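Local coordinates for protein activating signal cointegrator 1 complex subunit 2 (PDB 6YXQ) that binds K63-linked polyubiquitin chains and recruits ASCC3 and ALKBH3 to sites of DNA damage, and also helps rescue stalled ribosomes, at residues Trp261-Leu264 with Asp265-Leu269; Ile330-Ile334 with Cys335-Ile339. All coordinates share one frame; numbering follows the deposited sequence.

Interaction 1 (Trp261-Leu264 with Asp265-Leu269); sequences WAFL and DIFPL
Phe263 lies side by side with Phe267, one helical turn further on, and CZ of Phe263 comes within 4.0 Å of CD2 of Phe267. The rings meet obliquely. In both residues CG is turned away from the backbone N and lies beside the carbonyl carbon (chi1 173° in Phe263, -170° in Phe267). With like torsions the two side chains point the same way, although Phe267 has already left helical backbone angles. Around the turn, the Trp261 indole has CB of Asp265 over one face, offset toward the rim, with Trp261 CE2 and Asp265 CB 4.3 Å apart.

Three backbone bonds hold this stretch. Asp265 N donates to Trp261 O at 2.8 Å, and Ile266 N to Ala262 O at 3.0 Å. The last, from Phe267 N to Phe263 O, measures 2.9 Å. Pro268 has no N-H to continue the series; its ring sits by the carbonyl of Leu264, with CD 3.6 Å from Leu264 O. A water donates to Asp265 OD2 at 3.0 Å and more weakly to Ala262 O, so it joins the carboxylate to the backbone one turn back.

Outside the stretch, Phe267 stacks on Phe188, while Phe263 packs on helix 162-172 and on Phe274. Trp261 makes a cation-pi contact with Lys322 and an edge-to-face contact with His178 of the ASCC3 chain. The tryptophan therefore belongs to the interface between the two proteins. The whole is the C-terminal end of helix 243-266, where i to i+4 bonding runs out and a proline follows the first non-helical residue, within the helical ASCC3-binding part of ASCC2.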
# COMPACT_ATOMS: atom_id res chain seq x y z
N TRP B 261 -13.77 -5.17 -5.19
CA TRP B 261 -14.48 -5.74 -4.06
C TRP B 261 -13.93 -5.23 -2.74
O TRP B 261 -14.69 -4.91 -1.82
CB TRP B 261 -14.43 -7.26 -4.11
CG TRP B 261 -14.85 -7.86 -2.82
CD1 TRP B 261 -16.12 -8.12 -2.41
CD2 TRP B 261 -13.99 -8.23 -1.74
NE1 TRP B 261 -16.11 -8.65 -1.14
CE2 TRP B 261 -14.81 -8.73 -0.71
CE3 TRP B 261 -12.61 -8.19 -1.54
CZ2 TRP B 261 -14.30 -9.19 0.50
CZ3 TRP B 261 -12.10 -8.65 -0.34
CH2 TRP B 261 -12.94 -9.15 0.67
N ALA B 262 -12.60 -5.16 -2.61
CA ALA B 262 -12.01 -4.65 -1.37
C ALA B 262 -12.41 -3.20 -1.14
O ALA B 262 -12.71 -2.81 -0.00
CB ALA B 262 -10.49 -4.79 -1.41
N PHE B 263 -12.42 -2.40 -2.20
CA PHE B 263 -12.83 -1.01 -2.05
C PHE B 263 -14.26 -0.92 -1.53
O PHE B 263 -14.55 -0.13 -0.63
CB PHE B 263 -12.70 -0.26 -3.37
CG PHE B 263 -13.25 1.12 -3.32
CD1 PHE B 263 -12.84 2.01 -2.34
CD2 PHE B 263 -14.20 1.54 -4.24
CE1 PHE B 263 -13.35 3.29 -2.29
CE2 PHE B 263 -14.72 2.82 -4.20
CZ PHE B 263 -14.29 3.70 -3.22
N LEU B 264 -15.17 -1.73 -2.09
CA LEU B 264 -16.56 -1.65 -1.64
C LEU B 264 -16.76 -2.29 -0.28
O LEU B 264 -17.73 -1.96 0.41
CB LEU B 264 -17.49 -2.28 -2.67
CG LEU B 264 -17.60 -1.47 -3.96
CD1 LEU B 264 -18.50 -2.16 -4.96
CD2 LEU B 264 -18.09 -0.05 -3.68
N ASP B 265 -15.87 -3.20 0.11
CA ASP B 265 -15.92 -3.78 1.45
C ASP B 265 -15.52 -2.75 2.49
O ASP B 265 -16.09 -2.70 3.58
CB ASP B 265 -15.03 -5.02 1.52
CG ASP B 265 -14.94 -5.62 2.92
OD1 ASP B 265 -15.97 -6.11 3.43
OD2 ASP B 265 -13.82 -5.61 3.49
N ILE B 266 -14.54 -1.91 2.16
CA ILE B 266 -14.14 -0.85 3.10
C ILE B 266 -15.16 0.29 3.09
O ILE B 266 -15.53 0.79 4.16
CB ILE B 266 -12.73 -0.35 2.78
CG1 ILE B 266 -11.71 -1.47 2.98
CG2 ILE B 266 -12.39 0.85 3.65
CD1 ILE B 266 -11.58 -1.90 4.43
N PHE B 267 -15.62 0.70 1.91
CA PHE B 267 -16.42 1.92 1.75
C PHE B 267 -17.67 1.64 0.92
O PHE B 267 -17.75 2.05 -0.25
CB PHE B 267 -15.58 3.01 1.09
CG PHE B 267 -16.23 4.36 1.08
CD1 PHE B 267 -16.53 5.00 2.28
CD2 PHE B 267 -16.53 4.99 -0.11
CE1 PHE B 267 -17.13 6.25 2.29
CE2 PHE B 267 -17.12 6.25 -0.11
CZ PHE B 267 -17.42 6.88 1.09
N PRO B 268 -18.67 0.97 1.49
CA PRO B 268 -19.88 0.64 0.72
C PRO B 268 -20.72 1.84 0.31
O PRO B 268 -21.60 1.68 -0.55
CB PRO B 268 -20.66 -0.27 1.67
CG PRO B 268 -20.18 0.11 3.02
CD PRO B 268 -18.73 0.43 2.86
N LEU B 269 -20.50 3.03 0.88
CA LEU B 269 -21.24 4.21 0.43
C LEU B 269 -20.99 4.54 -1.04
O LEU B 269 -21.74 5.34 -1.62
CB LEU B 269 -20.86 5.43 1.28
CG LEU B 269 -21.52 5.60 2.65
CD1 LEU B 269 -20.87 6.75 3.38
CD2 LEU B 269 -23.02 5.85 2.52
O HOH W 1 -11.19 -4.69 2.41

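Interaction 2 (Ile330-Ile334 with Cys335-Ile339); sequences ILNQI and CLLPI
Backbone bonds of Leu331 and Asn332 with Cys335, Leu336 and Leu337 mark an irregular turn of helix 306-340. Cys335 N donates to Leu331 O at 2.9 Å, a normal i to i+4 bond. Leu337 N instead reaches five residues back to Asn332 O, at 2.6 Å with an N-H...O angle of 162°. Leu336 N adds a weak bond to Leu331 O, also over five residues. This is a wider pi-type turn. Pro338 follows it without an N-H, and its CD lies 3.1 Å from Gln333 O. The short axes on the two sides differ by 30°.

Polar side chains lie against apolar ones. The side chains of Asn332 and Leu336 cross at about a right angle, with Asn332 OD1 3.4 Å from Leu336 CB, while Asn332 ND2 comes near Leu337 CB. Gln333 bends at chi2 and runs beside Leu337, with OE1 3.5 Å from Leu337 CD2.

Apolar contact is lighter. Ile334 CG1 stands between its backbone N and carbonyl carbon (chi1 74°), 3.8 Å from Cys335 SG. Leu331 also packs on Phe354 and Phe358 of helix 348-359, and Leu336 on Asp380 and Leu383 of helix 377-387.

The kink is consistent with the wider turn and the proline acting together: the ring leaves no donor at Pro338, and the five-residue bonds use the carbonyls of Leu331 and Asn332.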
# COMPACT_ATOMS: atom_id res chain seq x y z
N ILE B 330 -23.70 -4.02 -3.69
CA ILE B 330 -24.42 -2.90 -4.29
C ILE B 330 -25.93 -3.05 -4.09
O ILE B 330 -26.63 -2.10 -3.69
CB ILE B 330 -24.08 -2.78 -5.79
CG1 ILE B 330 -22.59 -2.55 -5.99
CG2 ILE B 330 -24.87 -1.64 -6.40
CD1 ILE B 330 -22.17 -2.54 -7.43
N LEU B 331 -26.45 -4.25 -4.39
CA LEU B 331 -27.87 -4.51 -4.21
C LEU B 331 -28.31 -4.18 -2.79
O LEU B 331 -29.29 -3.45 -2.58
CB LEU B 331 -28.17 -5.97 -4.55
CG LEU B 331 -29.65 -6.35 -4.61
CD1 LEU B 331 -30.32 -5.70 -5.82
CD2 LEU B 331 -29.82 -7.86 -4.64
N ASN B 332 -27.60 -4.72 -1.80
CA ASN B 332 -27.94 -4.49 -0.41
C ASN B 332 -27.92 -3.01 -0.08
O ASN B 332 -28.89 -2.46 0.46
CB ASN B 332 -26.99 -5.26 0.51
CG ASN B 332 -27.32 -5.06 1.97
OD1 ASN B 332 -28.26 -5.66 2.50
ND2 ASN B 332 -26.56 -4.20 2.64
N GLN B 333 -26.82 -2.33 -0.45
CA GLN B 333 -26.64 -0.93 -0.05
C GLN B 333 -27.74 -0.04 -0.60
O GLN B 333 -28.22 0.86 0.09
CB GLN B 333 -25.27 -0.43 -0.49
CG GLN B 333 -24.96 0.99 -0.03
CD GLN B 333 -24.56 1.06 1.44
OE1 GLN B 333 -24.14 0.06 2.03
NE2 GLN B 333 -24.70 2.24 2.03
N ILE B 334 -28.17 -0.26 -1.85
CA ILE B 334 -29.12 0.68 -2.44
C ILE B 334 -30.57 0.21 -2.41
O ILE B 334 -31.47 1.00 -2.75
CB ILE B 334 -28.73 1.03 -3.89
CG1 ILE B 334 -29.02 -0.13 -4.82
CG2 ILE B 334 -27.27 1.41 -3.94
CD1 ILE B 334 -28.30 -0.04 -6.13
N CYS B 335 -30.85 -1.03 -1.99
CA CYS B 335 -32.23 -1.48 -1.90
C CYS B 335 -32.54 -2.12 -0.56
O CYS B 335 -33.51 -1.76 0.11
CB CYS B 335 -32.55 -2.50 -2.99
SG CYS B 335 -32.41 -1.91 -4.66
N LEU B 336 -31.73 -3.10 -0.17
CA LEU B 336 -32.09 -3.92 0.98
C LEU B 336 -31.84 -3.17 2.28
O LEU B 336 -32.73 -3.08 3.13
CB LEU B 336 -31.30 -5.23 0.95
CG LEU B 336 -31.63 -6.16 -0.22
CD1 LEU B 336 -30.80 -7.42 -0.13
CD2 LEU B 336 -33.10 -6.49 -0.19
N LEU B 337 -30.63 -2.62 2.43
CA LEU B 337 -30.31 -1.83 3.62
C LEU B 337 -31.25 -0.65 3.80
O LEU B 337 -31.73 -0.44 4.92
CB LEU B 337 -28.84 -1.40 3.56
CG LEU B 337 -28.32 -0.26 4.44
CD1 LEU B 337 -28.66 -0.45 5.90
CD2 LEU B 337 -26.82 -0.16 4.25
N PRO B 338 -31.56 0.15 2.77
CA PRO B 338 -32.52 1.25 2.97
C PRO B 338 -33.90 0.80 3.42
O PRO B 338 -34.60 1.56 4.10
CB PRO B 338 -32.59 1.91 1.59
CG PRO B 338 -31.31 1.57 0.95
CD PRO B 338 -30.97 0.20 1.42
N ILE B 339 -34.31 -0.41 3.05
CA ILE B 339 -35.62 -0.92 3.45
C ILE B 339 -35.62 -1.32 4.92
O ILE B 339 -36.56 -1.02 5.67
CB ILE B 339 -36.02 -2.09 2.55
CG1 ILE B 339 -36.47 -1.60 1.18
CG2 ILE B 339 -37.10 -2.90 3.19
CD1 ILE B 339 -36.66 -2.72 0.19

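How the interactions relate
Interaction 1 precedes interaction 2 along the chain, and their centres are 14 Å apart. They meet where the exit of helix 243-266 runs past helix 306-340. Gln333 makes two of the touches: its CG lies 3.5 Å from Pro268 O, and its NE2 lies 4.0 Å from Leu269 CD2. Leu264 CD1 and Ile330 CG1 add an apolar touch at 4.2 Å. Helix 271-275 packs on both, through Phe263 and Leu264 in interaction 1 and Ile330 and Ile334 in interaction 2. Each has a proline at a departure from regular helix: an end in interaction 1, a kink in interaction 2. Trp261 and Ala262 touch the ASCC3 chain, whereas no other protein chain of the assembly touches residues 330-339.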